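PDB 2WL9: catechol 2,3-dioxygenase from Rhodococcus sp., which probably cleaves the aromatic ring of catechols beside their hydroxyl pair, using an iron ion and dioxygen in the breakdown of aromatic hydrocarbons. Local coordinates for residues Ser15-Trp20 against Ile52-Asp57; Ile65-Ala70 against Arg165-Glu170; Glu80-Ala85 against Gly104-His109; Tyr175-Pro180 against Gly185-Met190; Tyr253-Ser258 against Glu290-Asp295. All blocks are in the same frame, centred on the assembly; numbering follows the deposited sequence.

Interaction 1. Residues Ser15-Trp20 against Ile52-Asp57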
# COMPACT_ATOMS: atom_id res chain seq x y z
N SER C 15 43.65 -12.93 22.73
CA SER C 15 44.72 -12.81 23.71
C SER C 15 44.49 -11.63 24.66
O SER C 15 45.05 -11.60 25.76
CB SER C 15 46.08 -12.68 23.02
OG SER C 15 46.13 -11.55 22.17
N ASN C 16 43.71 -10.66 24.21
CA ASN C 16 43.41 -9.47 24.98
C ASN C 16 41.94 -9.09 25.05
O ASN C 16 41.47 -8.44 24.19
CB ASN C 16 44.18 -8.30 24.38
CG ASN C 16 44.13 -7.02 25.22
OD1 ASN C 16 43.34 -6.86 26.07
ND2 ASN C 16 44.99 -6.13 24.91
N LEU C 17 41.29 -9.46 26.12
CA LEU C 17 39.91 -9.16 26.38
C LEU C 17 39.64 -7.66 26.52
O LEU C 17 38.68 -7.18 26.03
CB LEU C 17 39.42 -9.96 27.57
CG LEU C 17 38.20 -10.86 27.45
CD1 LEU C 17 37.92 -11.38 26.10
CD2 LEU C 17 38.18 -11.95 28.47
N ASP C 18 40.53 -6.94 27.18
CA ASP C 18 40.37 -5.52 27.36
C ASP C 18 40.33 -4.74 26.04
O ASP C 18 39.54 -3.90 25.87
CB ASP C 18 41.51 -4.97 28.21
CG ASP C 18 41.27 -5.12 29.68
OD1 ASP C 18 40.35 -5.84 30.05
OD2 ASP C 18 41.98 -4.50 30.46
N ALA C 19 41.20 -5.07 25.13
CA ALA C 19 41.24 -4.38 23.84
C ALA C 19 39.99 -4.67 23.01
O ALA C 19 39.47 -3.78 22.34
CB ALA C 19 42.50 -4.75 23.06
N TRP C 20 39.52 -5.91 23.07
CA TRP C 20 38.32 -6.35 22.34
C TRP C 20 37.03 -5.68 22.82
O TRP C 20 36.17 -5.33 22.01
CB TRP C 20 38.17 -7.87 22.41
CG TRP C 20 38.83 -8.56 21.26
CD1 TRP C 20 40.03 -9.21 21.26
CD2 TRP C 20 38.32 -8.67 19.93
NE1 TRP C 20 40.30 -9.71 20.02
CE2 TRP C 20 39.26 -9.39 19.18
CE3 TRP C 20 37.15 -8.21 19.30
CZ2 TRP C 20 39.08 -9.68 17.82
CZ3 TRP C 20 36.97 -8.50 17.95
CH2 TRP C 20 37.93 -9.23 17.23
N ILE C 52 28.66 -13.49 19.38
CA ILE C 52 30.08 -13.84 19.41
C ILE C 52 30.51 -14.18 20.83
O ILE C 52 30.15 -13.49 21.78
CB ILE C 52 30.98 -12.69 18.83
CG1 ILE C 52 30.51 -12.26 17.43
CG2 ILE C 52 32.46 -13.13 18.75
CD1 ILE C 52 31.18 -10.98 16.89
N VAL C 53 31.29 -15.25 20.95
CA VAL C 53 31.92 -15.65 22.21
C VAL C 53 33.40 -15.37 22.09
O VAL C 53 34.04 -15.80 21.14
CB VAL C 53 31.73 -17.15 22.53
CG1 VAL C 53 32.13 -17.45 23.97
CG2 VAL C 53 30.30 -17.57 22.30
N LEU C 54 33.94 -14.64 23.06
CA LEU C 54 35.38 -14.40 23.11
C LEU C 54 36.00 -15.30 24.18
O LEU C 54 35.73 -15.15 25.36
CB LEU C 54 35.68 -12.93 23.41
CG LEU C 54 35.13 -11.86 22.46
CD1 LEU C 54 35.43 -10.48 23.02
CD2 LEU C 54 35.67 -11.98 21.03
N HIS C 55 36.84 -16.23 23.74
CA HIS C 55 37.56 -17.12 24.64
C HIS C 55 38.94 -16.54 24.92
O HIS C 55 39.77 -16.46 24.01
CB HIS C 55 37.69 -18.51 24.03
CG HIS C 55 36.38 -19.21 23.84
ND1 HIS C 55 35.87 -20.09 24.77
CD2 HIS C 55 35.50 -19.19 22.81
CE1 HIS C 55 34.72 -20.57 24.33
NE2 HIS C 55 34.47 -20.04 23.14
N ALA C 56 39.17 -16.13 26.16
CA ALA C 56 40.46 -15.57 26.55
C ALA C 56 41.45 -16.70 26.77
O ALA C 56 41.77 -17.06 27.92
CB ALA C 56 40.31 -14.72 27.80
N ASP C 57 41.92 -17.28 25.67
CA ASP C 57 42.81 -18.43 25.72
C ASP C 57 44.23 -18.13 25.21
O ASP C 57 45.07 -19.02 25.19
CB ASP C 57 42.21 -19.62 24.96
CG ASP C 57 42.11 -19.37 23.46
OD1 ASP C 57 42.77 -18.45 22.94
OD2 ASP C 57 41.36 -20.12 22.80
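A first torsion of -124° in Leu17, well off the staggered values, swings its isobutyl end from the first turn of a helix onto strand 52-56, where Leu54 comes to meet it with CG anti to its own carbonyl carbon (chi1 -58°). The contact belongs to a beta-alpha-beta-beta-beta module of the vicinal oxygen chelate fold: helix 17-24 follows strand 6-14 and packs against strand 52-56, the parallel neighbour of that strand in the sheet. The two methyls of Leu17 divide the work. CD1 lies 3.8 Å from CB of Leu54, while CD2 settles 3.6 Å from CB of Ala56, a small, exposed residue that lets the leucine come close. Leu54 sends its own CD1 to within 3.8 Å of CB of Trp20, so that this methyl touches both helix residues; Leu54 also rests on Leu12 and Val14 of strand 6-14. Beyond its aliphatic root, Trp20 turns its indole to the other half of the chain, where NE1 is hydrogen-bonded to OG of Ser258. Asn16 is the N-cap, its short amide able to fold back over the first turn, and Ala19 N donates to Asn16 OD1 at 2.9 Å from well above the carbonyl plane.

Interaction 2. Residues Ile65-Ala70 against Arg165-Glu170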
# COMPACT_ATOMS: atom_id res chain seq x y z
N ILE C 65 32.49 -21.96 14.18
CA ILE C 65 31.43 -21.31 13.40
C ILE C 65 30.08 -21.98 13.68
O ILE C 65 29.94 -23.18 13.49
CB ILE C 65 31.73 -21.42 11.89
CG1 ILE C 65 33.06 -20.73 11.55
CG2 ILE C 65 30.59 -20.81 11.07
CD1 ILE C 65 33.72 -21.27 10.28
N GLY C 66 29.09 -21.22 14.13
CA GLY C 66 27.78 -21.79 14.40
C GLY C 66 26.73 -21.46 13.35
O GLY C 66 26.40 -20.29 13.16
N TRP C 67 26.22 -22.49 12.67
CA TRP C 67 25.14 -22.33 11.68
C TRP C 67 23.81 -22.77 12.26
O TRP C 67 23.70 -23.87 12.81
CB TRP C 67 25.42 -23.16 10.43
CG TRP C 67 26.69 -22.80 9.73
CD1 TRP C 67 27.90 -23.42 9.86
CD2 TRP C 67 26.88 -21.74 8.80
NE1 TRP C 67 28.84 -22.81 9.07
CE2 TRP C 67 28.24 -21.77 8.41
CE3 TRP C 67 26.04 -20.75 8.27
CZ2 TRP C 67 28.77 -20.86 7.49
CZ3 TRP C 67 26.57 -19.84 7.36
CH2 TRP C 67 27.92 -19.90 6.99
N ARG C 68 22.78 -21.94 12.08
CA ARG C 68 21.47 -22.22 12.64
C ARG C 68 20.54 -23.03 11.73
O ARG C 68 20.52 -22.83 10.51
CB ARG C 68 20.78 -20.90 13.02
CG ARG C 68 19.51 -21.05 13.84
CD ARG C 68 18.74 -19.74 13.85
NE ARG C 68 17.66 -19.73 14.83
CZ ARG C 68 16.82 -18.72 15.01
NH1 ARG C 68 16.93 -17.62 14.27
NH2 ARG C 68 15.87 -18.80 15.94
N VAL C 69 19.78 -23.94 12.33
CA VAL C 69 18.65 -24.57 11.65
C VAL C 69 17.39 -24.25 12.44
O VAL C 69 17.47 -23.79 13.58
CB VAL C 69 18.83 -26.10 11.44
CG1 VAL C 69 19.99 -26.39 10.51
CG2 VAL C 69 19.02 -26.83 12.76
N ALA C 70 16.23 -24.47 11.82
CA ALA C 70 14.96 -24.05 12.40
C ALA C 70 14.55 -24.79 13.67
O ALA C 70 13.88 -24.21 14.53
CB ALA C 70 13.84 -24.15 11.35
N ARG C 165 27.16 -26.87 0.33
CA ARG C 165 25.91 -27.14 -0.39
C ARG C 165 25.07 -28.18 0.35
O ARG C 165 23.85 -28.04 0.43
CB ARG C 165 26.16 -27.58 -1.83
CG ARG C 165 26.61 -26.44 -2.71
CD ARG C 165 26.45 -26.72 -4.20
NE ARG C 165 26.96 -25.58 -4.97
CZ ARG C 165 27.92 -25.66 -5.89
NH1 ARG C 165 28.48 -26.82 -6.19
NH2 ARG C 165 28.32 -24.56 -6.52
N LEU C 166 25.73 -29.18 0.93
CA LEU C 166 25.06 -30.20 1.73
C LEU C 166 24.38 -29.56 2.94
O LEU C 166 23.26 -29.95 3.31
CB LEU C 166 26.06 -31.28 2.18
CG LEU C 166 25.61 -32.54 2.94
CD1 LEU C 166 26.74 -33.55 2.93
CD2 LEU C 166 25.22 -32.27 4.38
N LEU C 167 25.06 -28.59 3.56
CA LEU C 167 24.50 -27.84 4.69
C LEU C 167 23.26 -27.03 4.30
O LEU C 167 22.46 -26.67 5.16
CB LEU C 167 25.56 -26.94 5.34
CG LEU C 167 26.15 -27.45 6.66
CD1 LEU C 167 26.81 -28.81 6.51
CD2 LEU C 167 27.15 -26.44 7.26
N GLY C 168 23.11 -26.77 3.00
CA GLY C 168 21.98 -26.00 2.51
C GLY C 168 22.30 -24.61 2.00
O GLY C 168 21.41 -23.89 1.54
N LEU C 169 23.57 -24.20 2.09
CA LEU C 169 23.97 -22.93 1.49
C LEU C 169 24.00 -23.06 -0.03
O LEU C 169 24.19 -24.16 -0.57
CB LEU C 169 25.31 -22.43 2.02
CG LEU C 169 25.27 -21.93 3.46
CD1 LEU C 169 26.12 -22.81 4.34
CD2 LEU C 169 25.76 -20.50 3.51
N GLU C 170 23.80 -21.94 -0.70
CA GLU C 170 23.84 -21.89 -2.15
C GLU C 170 24.81 -20.82 -2.62
O GLU C 170 24.97 -19.79 -1.97
CB GLU C 170 22.45 -21.61 -2.72
CG GLU C 170 21.44 -22.70 -2.42
CD GLU C 170 20.04 -22.37 -2.90
OE1 GLU C 170 19.20 -23.29 -2.91
OE2 GLU C 170 19.78 -21.20 -3.27
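Apolar packing brings Trp67, on strand 61-68, against Leu167 and Leu169, which flank the glycine at the end of helix 157-167. With CG of Trp67 anti to its carbonyl carbon (chi1 -59°), one indole face is presented to both leucines, which meet it at about a right angle. At the five-membered ring, CD2 of Leu167 stands 4.1 Å from CD1 of Trp67; at the far rim of the six-membered ring, CD2 of Leu169 is 4.0 Å from CZ3 of Trp67. A broad, flat tryptophan suits this place because one face can serve two branched side chains at once. The second kind of contact is CH-pi: CD1 of Leu169 hangs 4.3 Å from the centroid of the six-membered ring of Trp67, only 10° off the ring normal, on the same face as Leu167. Backbone hydrogen bonds act within the helix end rather than across the contact. Gly168 closes the helix in a Schellman motif, with its N bonded to Arg165 O at 3.0 Å; its positive phi of 109° suits glycine, and the turn lets the residues before and after it both present side chains to the indole. Trp67 also packs on Leu7 and Thr116 of the adjoining strands, and Arg68 forms a salt bridge with Glu6 and a hydrogen bond to Gln275 O of a second subunit. Since the contact is buried and all carbon, it joins the N-terminal sheet to a helix of the C-terminal half by hydrophobic and dispersion forces, depending on shape and a weak CH-pi preference.

Interaction 3. Residues Glu80-Ala85 against Gly104-His109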
# COMPACT_ATOMS: atom_id res chain seq x y z
N GLU C 80 21.54 -36.68 9.50
CA GLU C 80 21.34 -37.87 8.67
C GLU C 80 22.04 -37.72 7.31
O GLU C 80 22.63 -38.68 6.81
CB GLU C 80 19.85 -38.17 8.48
CG GLU C 80 19.54 -39.65 8.36
CD GLU C 80 19.75 -40.41 9.66
OE1 GLU C 80 20.77 -41.11 9.78
OE2 GLU C 80 18.90 -40.28 10.58
N GLN C 81 21.99 -36.51 6.75
CA GLN C 81 22.69 -36.17 5.51
C GLN C 81 24.21 -36.26 5.67
O GLN C 81 24.91 -36.72 4.77
CB GLN C 81 22.27 -34.78 5.00
CG GLN C 81 20.85 -34.72 4.41
CD GLN C 81 20.48 -33.33 3.87
OE1 GLN C 81 19.99 -32.47 4.60
NE2 GLN C 81 20.70 -33.13 2.57
N LEU C 82 24.72 -35.83 6.83
CA LEU C 82 26.15 -35.93 7.13
C LEU C 82 26.58 -37.39 7.23
O LEU C 82 27.63 -37.77 6.70
CB LEU C 82 26.48 -35.19 8.43
CG LEU C 82 26.30 -33.66 8.44
CD1 LEU C 82 26.38 -33.13 9.87
CD2 LEU C 82 27.34 -32.98 7.56
N LYS C 83 25.77 -38.20 7.92
CA LYS C 83 26.01 -39.63 8.06
C LYS C 83 26.00 -40.34 6.70
O LYS C 83 26.82 -41.24 6.47
CB LYS C 83 24.99 -40.25 9.02
CG LYS C 83 25.25 -41.71 9.37
CD LYS C 83 24.27 -42.22 10.41
CE LYS C 83 24.30 -43.74 10.48
NZ LYS C 83 23.48 -44.27 11.61
N ASN C 84 25.10 -39.94 5.81
CA ASN C 84 25.01 -40.51 4.46
C ASN C 84 26.22 -40.17 3.60
O ASN C 84 26.66 -40.99 2.78
CB ASN C 84 23.74 -40.06 3.75
CG ASN C 84 22.48 -40.68 4.34
OD1 ASN C 84 22.55 -41.64 5.11
ND2 ASN C 84 21.33 -40.14 3.97
N ALA C 85 26.75 -38.97 3.80
CA ALA C 85 27.92 -38.48 3.09
C ALA C 85 29.23 -38.99 3.71
O ALA C 85 30.31 -38.68 3.21
CB ALA C 85 27.91 -36.96 3.03
N GLY C 104 20.02 -27.52 21.00
CA GLY C 104 20.59 -28.72 20.41
C GLY C 104 21.71 -28.35 19.47
O GLY C 104 21.71 -27.26 18.89
N LEU C 105 22.66 -29.27 19.31
CA LEU C 105 23.93 -28.95 18.69
C LEU C 105 24.58 -30.20 18.07
O LEU C 105 24.45 -31.32 18.58
CB LEU C 105 24.85 -28.32 19.76
CG LEU C 105 26.31 -27.93 19.56
CD1 LEU C 105 26.44 -26.68 18.74
CD2 LEU C 105 26.94 -27.71 20.93
N VAL C 106 25.25 -29.98 16.95
CA VAL C 106 26.09 -30.97 16.31
C VAL C 106 27.45 -30.31 16.03
O VAL C 106 27.51 -29.17 15.58
CB VAL C 106 25.37 -31.54 15.04
CG1 VAL C 106 26.26 -31.55 13.83
CG2 VAL C 106 24.77 -32.91 15.33
N LYS C 107 28.53 -31.01 16.35
CA LYS C 107 29.88 -30.49 16.12
C LYS C 107 30.64 -31.32 15.09
O LYS C 107 30.64 -32.56 15.16
CB LYS C 107 30.68 -30.42 17.43
CG LYS C 107 30.12 -29.48 18.49
CD LYS C 107 30.90 -29.58 19.80
CE LYS C 107 30.55 -28.47 20.77
NZ LYS C 107 31.07 -28.73 22.14
N LEU C 108 31.30 -30.63 14.16
CA LEU C 108 32.12 -31.28 13.13
C LEU C 108 33.19 -30.31 12.61
O LEU C 108 33.47 -29.28 13.23
CB LEU C 108 31.23 -31.80 11.99
CG LEU C 108 30.38 -30.81 11.19
CD1 LEU C 108 30.08 -31.38 9.80
CD2 LEU C 108 29.08 -30.41 11.90
N HIS C 109 33.78 -30.64 11.46
CA HIS C 109 34.73 -29.75 10.80
C HIS C 109 34.44 -29.65 9.31
O HIS C 109 34.04 -30.62 8.69
CB HIS C 109 36.17 -30.22 11.00
CG HIS C 109 36.64 -30.12 12.41
ND1 HIS C 109 36.28 -31.04 13.38
CD2 HIS C 109 37.42 -29.21 13.03
CE1 HIS C 109 36.83 -30.70 14.53
NE2 HIS C 109 37.53 -29.59 14.34
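Leu82 and Leu108 reach toward each other tip to tip, with CD2 of Leu82 3.9 Å from CD1 of Leu108. The same Leu108 methyl also touches the other branch of Leu82, fitting against its fork. More loosely, CD1 of Leu82 approaches CG1 of Val106 at 4.3 Å. Leucine suits the helix position because its branched end can address two residues on one face of the strand, Val106 and Leu108, which lie two apart and so point the same way. To meet it, Leu108 places CG between its backbone N and carbonyl carbon (chi1 61°), a crowded rotamer that directs the chain at the helix. In the next shell, Phe89 packs against both Leu82 and Val106, Ile87 and Phe163 against Leu108, and Leu166 of helix 157-167 against Leu82, so the buried leucine pair has further apolar side chains around it. Backbone bonds fix the strand itself: Val106 pairs with Ile118 and Leu108 with Thr116 on one flank, while Leu105 and Lys107 pair with Ala92 and Glu90 on the other. A helix laid over its sheet through a strip of aliphatic residues is the core of a beta-alpha-beta-beta-beta module, here the second one of the N-terminal half in this vicinal oxygen chelate fold.

Interaction 4. Residues Tyr175-Pro180 against Gly185-Met190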
# COMPACT_ATOMS: atom_id res chain seq x y z
N TYR C 175 33.56 -13.69 -8.48
CA TYR C 175 34.56 -12.82 -9.08
C TYR C 175 35.57 -13.63 -9.87
O TYR C 175 35.77 -14.81 -9.58
CB TYR C 175 35.30 -12.05 -7.99
CG TYR C 175 34.63 -10.79 -7.53
CD1 TYR C 175 34.98 -9.56 -8.06
CD2 TYR C 175 33.65 -10.82 -6.54
CE1 TYR C 175 34.38 -8.39 -7.64
CE2 TYR C 175 33.04 -9.66 -6.10
CZ TYR C 175 33.41 -8.44 -6.65
OH TYR C 175 32.81 -7.28 -6.23
N LYS C 176 36.17 -13.00 -10.88
CA LYS C 176 37.36 -13.52 -11.53
C LYS C 176 38.45 -12.45 -11.52
O LYS C 176 38.26 -11.36 -12.06
CB LYS C 176 37.05 -13.96 -12.97
CG LYS C 176 36.16 -15.19 -13.08
CD LYS C 176 35.61 -15.38 -14.48
CE LYS C 176 36.66 -15.88 -15.45
NZ LYS C 176 36.11 -15.99 -16.84
N PHE C 177 39.58 -12.75 -10.87
CA PHE C 177 40.72 -11.84 -10.80
C PHE C 177 41.91 -12.41 -11.56
O PHE C 177 42.15 -13.62 -11.53
CB PHE C 177 41.15 -11.59 -9.35
CG PHE C 177 40.05 -11.08 -8.47
CD1 PHE C 177 39.56 -9.78 -8.62
CD2 PHE C 177 39.54 -11.87 -7.45
CE1 PHE C 177 38.55 -9.30 -7.77
CE2 PHE C 177 38.54 -11.40 -6.61
CZ PHE C 177 38.05 -10.11 -6.77
N ALA C 178 42.67 -11.54 -12.23
CA ALA C 178 43.89 -11.97 -12.91
C ALA C 178 45.04 -12.08 -11.92
O ALA C 178 45.36 -11.12 -11.22
CB ALA C 178 44.24 -11.01 -14.04
N LEU C 179 45.65 -13.26 -11.86
CA LEU C 179 46.80 -13.50 -10.98
C LEU C 179 48.11 -13.32 -11.75
O LEU C 179 48.11 -13.38 -12.99
CB LEU C 179 46.71 -14.89 -10.33
CG LEU C 179 45.53 -15.14 -9.37
CD1 LEU C 179 45.51 -16.58 -8.89
CD2 LEU C 179 45.53 -14.16 -8.19
N PRO C 180 49.23 -13.10 -11.03
CA PRO C 180 50.55 -12.87 -11.64
C PRO C 180 51.00 -13.92 -12.66
O PRO C 180 51.65 -13.56 -13.65
CB PRO C 180 51.50 -12.89 -10.44
CG PRO C 180 50.67 -12.42 -9.31
CD PRO C 180 49.28 -12.94 -9.56
N GLY C 185 42.06 -16.05 -10.04
CA GLY C 185 41.47 -16.22 -8.72
C GLY C 185 39.96 -16.17 -8.87
O GLY C 185 39.43 -15.27 -9.54
N THR C 186 39.28 -17.14 -8.27
CA THR C 186 37.82 -17.30 -8.41
C THR C 186 37.15 -17.60 -7.07
O THR C 186 36.72 -18.74 -6.83
CB THR C 186 37.46 -18.42 -9.43
OG1 THR C 186 38.16 -19.63 -9.10
CG2 THR C 186 37.81 -18.00 -10.87
N PRO C 187 37.04 -16.58 -6.20
CA PRO C 187 36.42 -16.72 -4.87
C PRO C 187 34.96 -17.12 -4.94
O PRO C 187 34.21 -16.59 -5.76
CB PRO C 187 36.52 -15.31 -4.27
CG PRO C 187 37.34 -14.52 -5.17
CD PRO C 187 37.41 -15.18 -6.50
N VAL C 188 34.55 -18.01 -4.04
CA VAL C 188 33.19 -18.52 -4.00
C VAL C 188 32.45 -17.83 -2.87
O VAL C 188 33.00 -17.63 -1.80
CB VAL C 188 33.18 -20.07 -3.80
CG1 VAL C 188 31.77 -20.61 -3.58
CG2 VAL C 188 33.83 -20.75 -4.99
N PHE C 189 31.20 -17.45 -3.14
CA PHE C 189 30.35 -16.80 -2.15
C PHE C 189 29.06 -17.58 -2.02
O PHE C 189 28.48 -18.02 -3.02
CB PHE C 189 30.03 -15.36 -2.58
CG PHE C 189 31.24 -14.46 -2.62
CD1 PHE C 189 31.41 -13.48 -1.65
CD2 PHE C 189 32.18 -14.57 -3.64
CE1 PHE C 189 32.52 -12.64 -1.67
CE2 PHE C 189 33.29 -13.73 -3.67
CZ PHE C 189 33.46 -12.77 -2.69
N MET C 190 28.59 -17.73 -0.79
CA MET C 190 27.42 -18.56 -0.52
C MET C 190 26.46 -17.91 0.47
O MET C 190 26.87 -17.21 1.38
CB MET C 190 27.84 -19.95 -0.04
CG MET C 190 28.86 -20.61 -0.97
SD MET C 190 29.17 -22.32 -0.58
CE MET C 190 27.72 -23.11 -1.28
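The ring of Phe177 has Pro187 at its edge, CG of the proline lying near the ring plane and 3.6 Å from CE2 of Phe177. A second aromatic meeting is slanted: the rings of Tyr175 and Phe189 approach through CD2 of Tyr175 and CE2 of Phe189, 4.1 Å apart, while Phe189, whose side chain comes to about 6 Å from the bound iron, has His197 in an edge-to-face contact beyond. With CG anti to its carbonyl carbon (chi1 -56°), Phe177 lays its ring along the opposite strand, where the compact proline fits beside it. The backbones of Phe177 and Gly185 form one antiparallel hydrogen-bonded pair. Phe177 N donates to Gly185 O at 2.9 Å, nearly straight (170°) and in the carbonyl plane; the return bond from Gly185 N to Phe177 O is equally short but more bent, at 147°. Leu179 closes over the glycine, its CG 3.6 Å from Gly185 N. Tyr175 O, buried without a conventional partner, receives a CA-H...O contact from Thr186 CA at 3.4 Å. The aliphatic part of Lys176 lies alongside Thr186, with CG of the lysine 3.9 Å from CG2 of the threonine. Tyr175 OH is tied to Ser245 N, and Lys176 also packs on Ala98 of a third subunit. This is the beta hairpin of strands 177-178 and 184-191; the longer strand runs on between strands 170-173 and 199-201, with Val188 and Met190 set against helix 157-167 and Phe189 on Ala200.

Interaction 5. Residues Tyr253-Ser258 against Glu290-Asp295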
# COMPACT_ATOMS: atom_id res chain seq x y z
N TYR C 253 37.27 -1.98 5.46
CA TYR C 253 37.92 -3.10 6.13
C TYR C 253 39.02 -2.58 7.05
O TYR C 253 39.93 -1.88 6.59
CB TYR C 253 38.57 -4.04 5.11
CG TYR C 253 37.62 -4.85 4.25
CD1 TYR C 253 37.47 -6.22 4.46
CD2 TYR C 253 36.91 -4.27 3.20
CE1 TYR C 253 36.63 -7.00 3.67
CE2 TYR C 253 36.05 -5.04 2.39
CZ TYR C 253 35.92 -6.41 2.63
OH TYR C 253 35.09 -7.19 1.86
N CYS C 254 38.95 -2.92 8.33
CA CYS C 254 39.91 -2.44 9.33
C CYS C 254 40.39 -3.55 10.26
O CYS C 254 39.72 -4.57 10.42
CB CYS C 254 39.31 -1.28 10.14
SG CYS C 254 37.94 -1.70 11.26
N ALA C 255 41.56 -3.34 10.88
CA ALA C 255 42.16 -4.31 11.80
C ALA C 255 41.39 -4.44 13.10
O ALA C 255 40.87 -3.46 13.63
CB ALA C 255 43.61 -3.94 12.09
N ASN C 256 41.34 -5.66 13.64
CA ASN C 256 40.82 -5.88 14.99
C ASN C 256 41.96 -6.24 15.97
O ASN C 256 43.12 -6.35 15.56
CB ASN C 256 39.67 -6.90 14.98
CG ASN C 256 40.08 -8.28 14.51
OD1 ASN C 256 41.13 -8.81 14.90
ND2 ASN C 256 39.24 -8.89 13.69
N PRO C 257 41.65 -6.38 17.27
CA PRO C 257 42.72 -6.66 18.25
C PRO C 257 43.43 -8.00 18.06
O PRO C 257 44.48 -8.21 18.67
CB PRO C 257 41.98 -6.64 19.59
CG PRO C 257 40.77 -5.85 19.35
CD PRO C 257 40.36 -6.16 17.94
N SER C 258 42.88 -8.88 17.23
CA SER C 258 43.50 -10.19 16.99
C SER C 258 44.34 -10.25 15.70
O SER C 258 44.88 -11.29 15.36
CB SER C 258 42.44 -11.30 16.99
OG SER C 258 41.95 -11.53 18.31
N GLU C 290 48.69 -2.42 4.11
CA GLU C 290 48.83 -3.74 3.50
C GLU C 290 49.19 -4.84 4.50
O GLU C 290 49.61 -4.56 5.62
CB GLU C 290 49.84 -3.69 2.34
CG GLU C 290 49.34 -2.86 1.16
CD GLU C 290 50.17 -3.04 -0.10
OE1 GLU C 290 50.32 -4.19 -0.57
OE2 GLU C 290 50.67 -2.02 -0.62
N GLY C 291 48.99 -6.09 4.08
CA GLY C 291 49.42 -7.26 4.87
C GLY C 291 48.34 -7.98 5.65
O GLY C 291 48.66 -8.76 6.56
N TYR C 292 47.08 -7.74 5.31
CA TYR C 292 45.96 -8.42 5.97
C TYR C 292 45.24 -9.41 5.05
O TYR C 292 44.13 -9.86 5.35
CB TYR C 292 44.97 -7.39 6.54
CG TYR C 292 45.50 -6.60 7.73
CD1 TYR C 292 46.28 -5.46 7.54
CD2 TYR C 292 45.20 -6.99 9.03
CE1 TYR C 292 46.76 -4.72 8.63
CE2 TYR C 292 45.67 -6.26 10.12
CZ TYR C 292 46.45 -5.14 9.91
OH TYR C 292 46.92 -4.42 10.99
N GLY C 293 45.89 -9.76 3.94
CA GLY C 293 45.40 -10.79 3.03
C GLY C 293 44.43 -10.31 1.96
O GLY C 293 43.86 -11.11 1.23
N LEU C 294 44.24 -9.01 1.86
CA LEU C 294 43.34 -8.39 0.89
C LEU C 294 44.09 -7.30 0.15
O LEU C 294 43.60 -6.23 -0.03
CB LEU C 294 42.11 -7.81 1.56
CG LEU C 294 41.04 -8.75 2.12
CD1 LEU C 294 40.02 -8.05 2.91
CD2 LEU C 294 40.36 -9.56 1.09
N ASP C 295 45.29 -7.61 -0.29
CA ASP C 295 46.11 -6.64 -0.97
C ASP C 295 45.86 -6.61 -2.46
O ASP C 295 46.53 -5.95 -3.21
CB ASP C 295 47.56 -6.83 -0.61
CG ASP C 295 47.83 -6.39 0.77
OD1 ASP C 295 47.14 -5.51 1.20
OD2 ASP C 295 48.69 -6.91 1.40
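Tyr253 and Leu294 cross at about a right angle, the CD1 methyl of the leucine meeting the ring obliquely along its CD1-CE1 bond, 3.5 Å from Tyr253 CD1 and 3.6 Å from Tyr253 CE1. Leu294 carries this methyl out to the phenol with CG anti to its own carbonyl carbon (chi1 -71°). The pair joins strand 250-255, in the C-terminal half of the vicinal oxygen chelate fold, to a loop that follows strand 283-284. Tyr253 belongs to the iron site with His149, His212 and Glu263, and its side chain comes within about 3 Å of the metal. Its hydroxyl is hydrogen-bonded to His244 NE2 and its ring meets His212 edge-to-face. Two residues along, Tyr292 leans obliquely on Ala255, whose CB is 3.7 Å from Tyr292 CE2; a methyl here leaves space for the ring to lie close. Tyr292 OH passes the same methyl to bond with Asp236, so this tyrosine combines apolar packing with a polar hold. Both Tyr292 and Leu294 also rest on Leu261 of the neighbouring strand. Each segment is shaped by its own turns. Asn256 makes an Asx turn, its OD1 taking the N-H of Ser258 at 2.9 Å. In the loop, Gly291 and Gly293 adopt positive phi values, which suit glycine, and Asp295 draws the bend together: its OD2 accepts from Gly291 N at 2.8 Å through the syn lone pair.

Overall arrangement
Interactions 1, 2 and 3 all reach the N-terminal sheet, while interactions 4 and 5 reach the iron-bearing sheet of the C-terminal half. The halves meet at several points, among them interaction 2 itself and the place where interaction 1 touches interaction 5, Trp20 NE1 lying 3.0 Å from Ser258 OG. Leu166 of interaction 2 packs on interaction 3, its CD2 3.9 Å from Leu82 CD2; the two centres are 11 Å apart. Interaction 2 also touches interaction 4 through Met190. Interactions 4 and 5 approach to about 7 Å between nearest atoms and both border the metal, the side chain of Tyr253 about 3 Å and that of Phe189 about 6 Å from the iron. Trp67 of interaction 2 is more remote, about 13 Å.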